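Local coordinates for protein cytochrome C' (Rubrivivax gelatinosus, PDB 2J8W) that carries one high-spin heme c whose iron has no sixth ligand, and takes part in electron transport, though its exact function is not known, at residues 20-25 / 45-50. Sequence-based numbering, arbitrary orientation. Where two conformers were deposited one is given.
Sequences ANHFGR and IALVST. With HEC (heme c), chain C.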
ATOM      1  N   ALA A  20      -4.426   4.215   6.649  1.00 12.10           N
ATOM      2  CA  ALA A  20      -5.238   5.285   7.215  1.00 11.83           C
ATOM      3  C   ALA A  20      -6.292   5.762   6.229  1.00 11.78           C
ATOM      4  O   ALA A  20      -7.433   6.036   6.618  1.00 11.63           O
ATOM      5  CB  ALA A  20      -4.326   6.445   7.631  1.00 13.93           C
ATOM      6  N   ASN A  21      -5.931   5.862   4.955  1.00 11.48           N
ATOM      7  CA  ASN A  21      -6.901   6.356   3.988  1.00 11.04           C
ATOM      8  C   ASN A  21      -8.077   5.380   3.836  1.00 10.88           C
ATOM      9  O   ASN A  21      -9.249   5.762   3.922  1.00 11.61           O
ATOM     10  CB  ASN A  21      -6.242   6.615   2.657  1.00 11.62           C
ATOM     11  CG  ASN A  21      -7.179   7.197   1.695  1.00 13.98           C
ATOM     12  OD1 ASN A  21      -7.968   6.501   1.085  1.00 16.21           O
ATOM     13  ND2 ASN A  21      -7.163   8.537   1.601  1.00 19.56           N
ATOM     14  N   HIS A  22      -7.796   4.107   3.646  1.00 10.62           N
ATOM     15  CA  HIS A  22      -8.879   3.153   3.439  1.00 10.43           C
ATOM     16  C   HIS A  22      -9.657   2.870   4.710  1.00  9.69           C
ATOM     17  O   HIS A  22     -10.881   2.739   4.658  1.00 10.93           O
ATOM     18  CB  HIS A  22      -8.315   1.895   2.753  1.00 10.70           C
ATOM     19  CG  HIS A  22      -7.962   2.161   1.339  1.00 10.53           C
ATOM     20  ND1 HIS A  22      -8.926   2.217   0.349  1.00 11.54           N
ATOM     21  CD2 HIS A  22      -6.810   2.559   0.759  1.00 11.00           C
ATOM     22  CE1 HIS A  22      -8.345   2.592  -0.787  1.00 12.01           C
ATOM     23  NE2 HIS A  22      -7.059   2.796  -0.568  1.00 11.18           N
ATOM     24  N   PHE A  23      -8.963   2.823   5.858  1.00 10.48           N
ATOM     25  CA  PHE A  23      -9.664   2.688   7.116  1.00 10.79           C
ATOM     26  C   PHE A  23     -10.581   3.886   7.359  1.00 11.27           C
ATOM     27  O   PHE A  23     -11.698   3.734   7.824  1.00 11.58           O
ATOM     28  CB  PHE A  23      -8.680   2.498   8.270  1.00 11.27           C
ATOM     29  CG  PHE A  23      -9.335   2.298   9.598  1.00 11.90           C
ATOM     30  CD1 PHE A  23     -10.034   1.168   9.883  1.00 13.71           C
ATOM     31  CD2 PHE A  23      -9.217   3.238  10.601  1.00 13.00           C
ATOM     32  CE1 PHE A  23     -10.656   0.981  11.078  1.00 14.27           C
ATOM     33  CE2 PHE A  23      -9.833   3.053  11.818  1.00 15.13           C
ATOM     34  CZ  PHE A  23     -10.528   1.933  12.054  1.00 14.84           C
ATOM     35  N   GLY A  24     -10.092   5.074   7.003  1.00 11.34           N
ATOM     36  CA  GLY A  24     -10.893   6.262   7.170  1.00 11.29           C
ATOM     37  C   GLY A  24     -12.184   6.247   6.377  1.00 10.95           C
ATOM     38  O   GLY A  24     -13.198   6.784   6.815  1.00 11.54           O
ATOM     39  N   ARG A  25     -12.169   5.612   5.203  1.00 10.82           N
ATOM     40  CA  ARG A  25     -13.386   5.482   4.413  1.00 11.32           C
ATOM     41  C   ARG A  25     -14.417   4.630   5.134  1.00 11.38           C
ATOM     42  O   ARG A  25     -15.616   4.940   5.155  1.00 12.76           O
ATOM     43  CB  ARG A  25     -13.068   4.872   3.043  1.00 11.11           C
ATOM     44  CG  ARG A  25     -12.151   5.723   2.212  1.00 12.07           C
ATOM     45  CD  ARG A  25     -11.891   5.097   0.858  1.00 14.01           C
ATOM     46  NE  ARG A  25     -10.644   5.579   0.255  1.00 15.10           N
ATOM     47  CZ  ARG A  25     -10.353   5.495  -1.036  1.00 14.36           C
ATOM     48  NH1 ARG A  25     -11.174   4.869  -1.845  1.00 16.30           N
ATOM     49  NH2 ARG A  25      -9.207   5.968  -1.494  1.00 15.95           N
ATOM     50  N   ILE A  45     -12.347  -2.571   3.637  1.00 11.61           N
ATOM     51  CA  ILE A  45     -11.899  -3.457   4.686  1.00 11.54           C
ATOM     52  C   ILE A  45     -10.902  -4.499   4.205  1.00 12.11           C
ATOM     53  O   ILE A  45      -9.891  -4.743   4.845  1.00 12.27           O
ATOM     54  CB  ILE A  45     -13.095  -4.112   5.406  1.00 11.92           C
ATOM     55  CG1 ILE A  45     -13.818  -3.067   6.252  1.00 12.17           C
ATOM     56  CG2 ILE A  45     -12.645  -5.256   6.256  1.00 13.64           C
ATOM     57  CD1 ILE A  45     -15.176  -3.599   6.793  1.00 14.14           C
ATOM     58  N   ALA A  46     -11.177  -5.064   3.038  1.00 12.87           N
ATOM     59  CA  ALA A  46     -10.276  -6.062   2.475  1.00 13.01           C
ATOM     60  C   ALA A  46      -8.901  -5.450   2.220  1.00 12.84           C
ATOM     61  O   ALA A  46      -7.867  -6.086   2.465  1.00 13.48           O
ATOM     62  CB  ALA A  46     -10.849  -6.673   1.212  1.00 14.98           C
ATOM     63  N   LEU A  47      -8.871  -4.216   1.729  1.00 13.00           N
ATOM     64  CA  LEU A  47      -7.610  -3.523   1.511  1.00 12.99           C
ATOM     65  C   LEU A  47      -6.900  -3.235   2.836  1.00 12.19           C
ATOM     66  O   LEU A  47      -5.706  -3.453   2.941  1.00 12.82           O
ATOM     67  CB  LEU A  47      -7.806  -2.179   0.757  0.65 14.41           C
ATOM     68  CG  LEU A  47      -7.997  -2.189  -0.757  0.65 13.75           C
ATOM     69  CD1 LEU A  47      -8.454  -0.871  -1.361  0.65 14.90           C
ATOM     70  CD2 LEU A  47      -6.671  -2.586  -1.404  0.65 15.50           C
ATOM     71  N   VAL A  48      -7.639  -2.760   3.833  1.00 11.53           N
ATOM     72  CA  VAL A  48      -7.040  -2.558   5.158  1.00 12.36           C
ATOM     73  C   VAL A  48      -6.424  -3.847   5.653  1.00 12.07           C
ATOM     74  O   VAL A  48      -5.318  -3.868   6.149  1.00 12.76           O
ATOM     75  CB  VAL A  48      -8.073  -1.981   6.152  1.00 11.78           C
ATOM     76  CG1 VAL A  48      -7.525  -2.021   7.562  1.00 13.33           C
ATOM     77  CG2 VAL A  48      -8.472  -0.560   5.751  1.00 13.15           C
ATOM     78  N   SER A  49      -7.154  -4.938   5.533  1.00 12.47           N
ATOM     79  CA  SER A  49      -6.648  -6.214   6.009  1.00 12.96           C
ATOM     80  C   SER A  49      -5.356  -6.617   5.311  1.00 12.37           C
ATOM     81  O   SER A  49      -4.370  -6.980   5.952  1.00 14.49           O
ATOM     82  CB  SER A  49      -7.719  -7.286   5.838  1.00 13.93           C
ATOM     83  OG  SER A  49      -7.243  -8.510   6.379  1.00 16.67           O
ATOM     84  N   THR A  50      -5.346  -6.552   3.998  1.00 12.77           N
ATOM     85  CA  THR A  50      -4.128  -6.843   3.234  1.00 13.81           C
ATOM     86  C   THR A  50      -2.969  -5.934   3.660  1.00 13.77           C
ATOM     87  O   THR A  50      -1.848  -6.384   3.932  1.00 15.55           O
ATOM     88  CB  THR A  50      -4.432  -6.718   1.754  1.00 14.02           C
ATOM     89  OG1 THR A  50      -5.401  -7.722   1.422  1.00 15.81           O
ATOM     90  CG2 THR A  50      -3.187  -6.848   0.855  1.00 16.16           C
TER
HETATM   91 FE   HEC C1129       0.495   3.959  12.810  1.00 14.80          FE
HETATM   92  CHA HEC C1129       2.917   6.008  11.497  1.00 14.88           C
HETATM   93  CHB HEC C1129      -1.813   5.402  10.818  1.00 14.18           C
HETATM   94  CHC HEC C1129      -1.724   1.422  13.507  1.00 15.21           C
HETATM   95  CHD HEC C1129       2.852   2.394  14.725  1.00 15.48           C
HETATM   96  NA  HEC C1129       0.561   5.400  11.413  1.00 14.54           N
HETATM   97  C1A HEC C1129       1.633   6.190  11.034  1.00 13.80           C
HETATM   98  C2A HEC C1129       1.209   7.194  10.095  1.00 14.33           C
HETATM   99  C3A HEC C1129      -0.112   7.027   9.906  1.00 13.48           C
HETATM  100  C4A HEC C1129      -0.525   5.894  10.714  1.00 14.09           C
HETATM  101  CMA HEC C1129      -1.050   7.797   8.975  1.00 15.56           C
HETATM  102  CAA HEC C1129       2.109   8.252   9.464  1.00 15.49           C
HETATM  103  CBA HEC C1129       2.766   7.749   8.202  1.00 17.52           C
HETATM  104  CGA HEC C1129       3.529   8.941   7.545  0.50 16.25           C
HETATM  105  O1A HEC C1129       3.365  10.141   7.928  0.50 18.62           O
HETATM  106  O2A HEC C1129       4.369   8.781   6.606  0.50 15.58           O
HETATM  107  NB  HEC C1129      -1.412   3.446  12.227  1.00 13.68           N
HETATM  108  C1B HEC C1129      -2.205   4.291  11.517  1.00 13.24           C
HETATM  109  C2B HEC C1129      -3.550   3.770  11.535  1.00 13.93           C
HETATM  110  C3B HEC C1129      -3.531   2.649  12.268  1.00 12.97           C
HETATM  111  C4B HEC C1129      -2.176   2.423  12.713  1.00 13.79           C
HETATM  112  CMB HEC C1129      -4.783   4.410  10.879  1.00 15.54           C
HETATM  113  CAB HEC C1129      -4.680   1.705  12.578  1.00 14.54           C
HETATM  114  CBB HEC C1129      -5.591   1.330  11.546  1.00 14.82           C
HETATM  115  NC  HEC C1129       0.565   2.265  13.832  1.00 14.22           N
HETATM  116  C1C HEC C1129      -0.463   1.361  14.064  1.00 14.76           C
HETATM  117  C2C HEC C1129      -0.080   0.350  15.019  1.00 15.16           C
HETATM  118  C3C HEC C1129       1.208   0.608  15.356  1.00 15.47           C
HETATM  119  C4C HEC C1129       1.618   1.820  14.652  1.00 15.24           C
HETATM  120  CMC HEC C1129      -0.980  -0.797  15.479  1.00 16.67           C
HETATM  121  CAC HEC C1129       2.132  -0.181  16.337  1.00 16.66           C
HETATM  122  CBC HEC C1129       1.875  -1.512  16.621  1.00 16.11           C
HETATM  123  ND  HEC C1129       2.527   4.154  13.056  1.00 15.42           N
HETATM  124  C1D HEC C1129       3.290   3.429  13.973  1.00 14.85           C
HETATM  125  C2D HEC C1129       4.640   3.946  13.982  1.00 15.45           C
HETATM  126  C3D HEC C1129       4.664   5.018  13.003  1.00 16.09           C
HETATM  127  C4D HEC C1129       3.320   5.109  12.445  1.00 14.57           C
HETATM  128  CMD HEC C1129       5.789   3.460  14.842  1.00 17.56           C
HETATM  129  CAD HEC C1129       5.846   5.840  12.575  1.00 16.26           C
HETATM  130  CBD HEC C1129       6.490   5.177  11.346  1.00 15.37           C
HETATM  131  CGD HEC C1129       7.740   5.948  10.944  1.00 15.24           C
HETATM  132  O1D HEC C1129       8.774   5.286  10.694  1.00 17.00           O
HETATM  133  O2D HEC C1129       7.689   7.223  10.817  1.00 16.44           O
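Val48 presses its CG2 methyl against the backbone at His22 and Phe23, 3.4 Å from Phe23 N, with Phe23 CB 4.0 Å from Val48 CG2. CG1 anti to the backbone N (chi1 169°) places CG2 beside that N, and CG2 is the branch that meets helix 5-30. The axes of segments 20-25 and 45-50 approach to 8.7 Å, their N-to-C directions 146° apart. Beside this tight spot Leu47, in the conformer modelled here, lays CD1 over one face of the His22 imidazole, a CH-pi contact 3.7 Å from the ring centroid. Asn21 OD1 sits over the opposite face, gripped side-on by Arg25 NE and NH2, each at 2.9 Å. Hydrogen bonds to Asn44 OD1 at ND1 and to Tyr11 OH of the second subunit at NE2 hold the ring's rotation; an alanine in place of His22 would probably leave both without their mate and Leu47 CD1 without its aromatic floor. The outer margin is looser: Leu47 and Arg25 are partly exposed and pack on Thr50 and Gln1 of the second subunit. Phe23 turns into the four-helix bundle, one ring face receiving heme CBB; Phe23 also touches Val112 and Thr115 of helix 105-126, and both Phe23 and Val48 rest on Leu96 of helix 79-102.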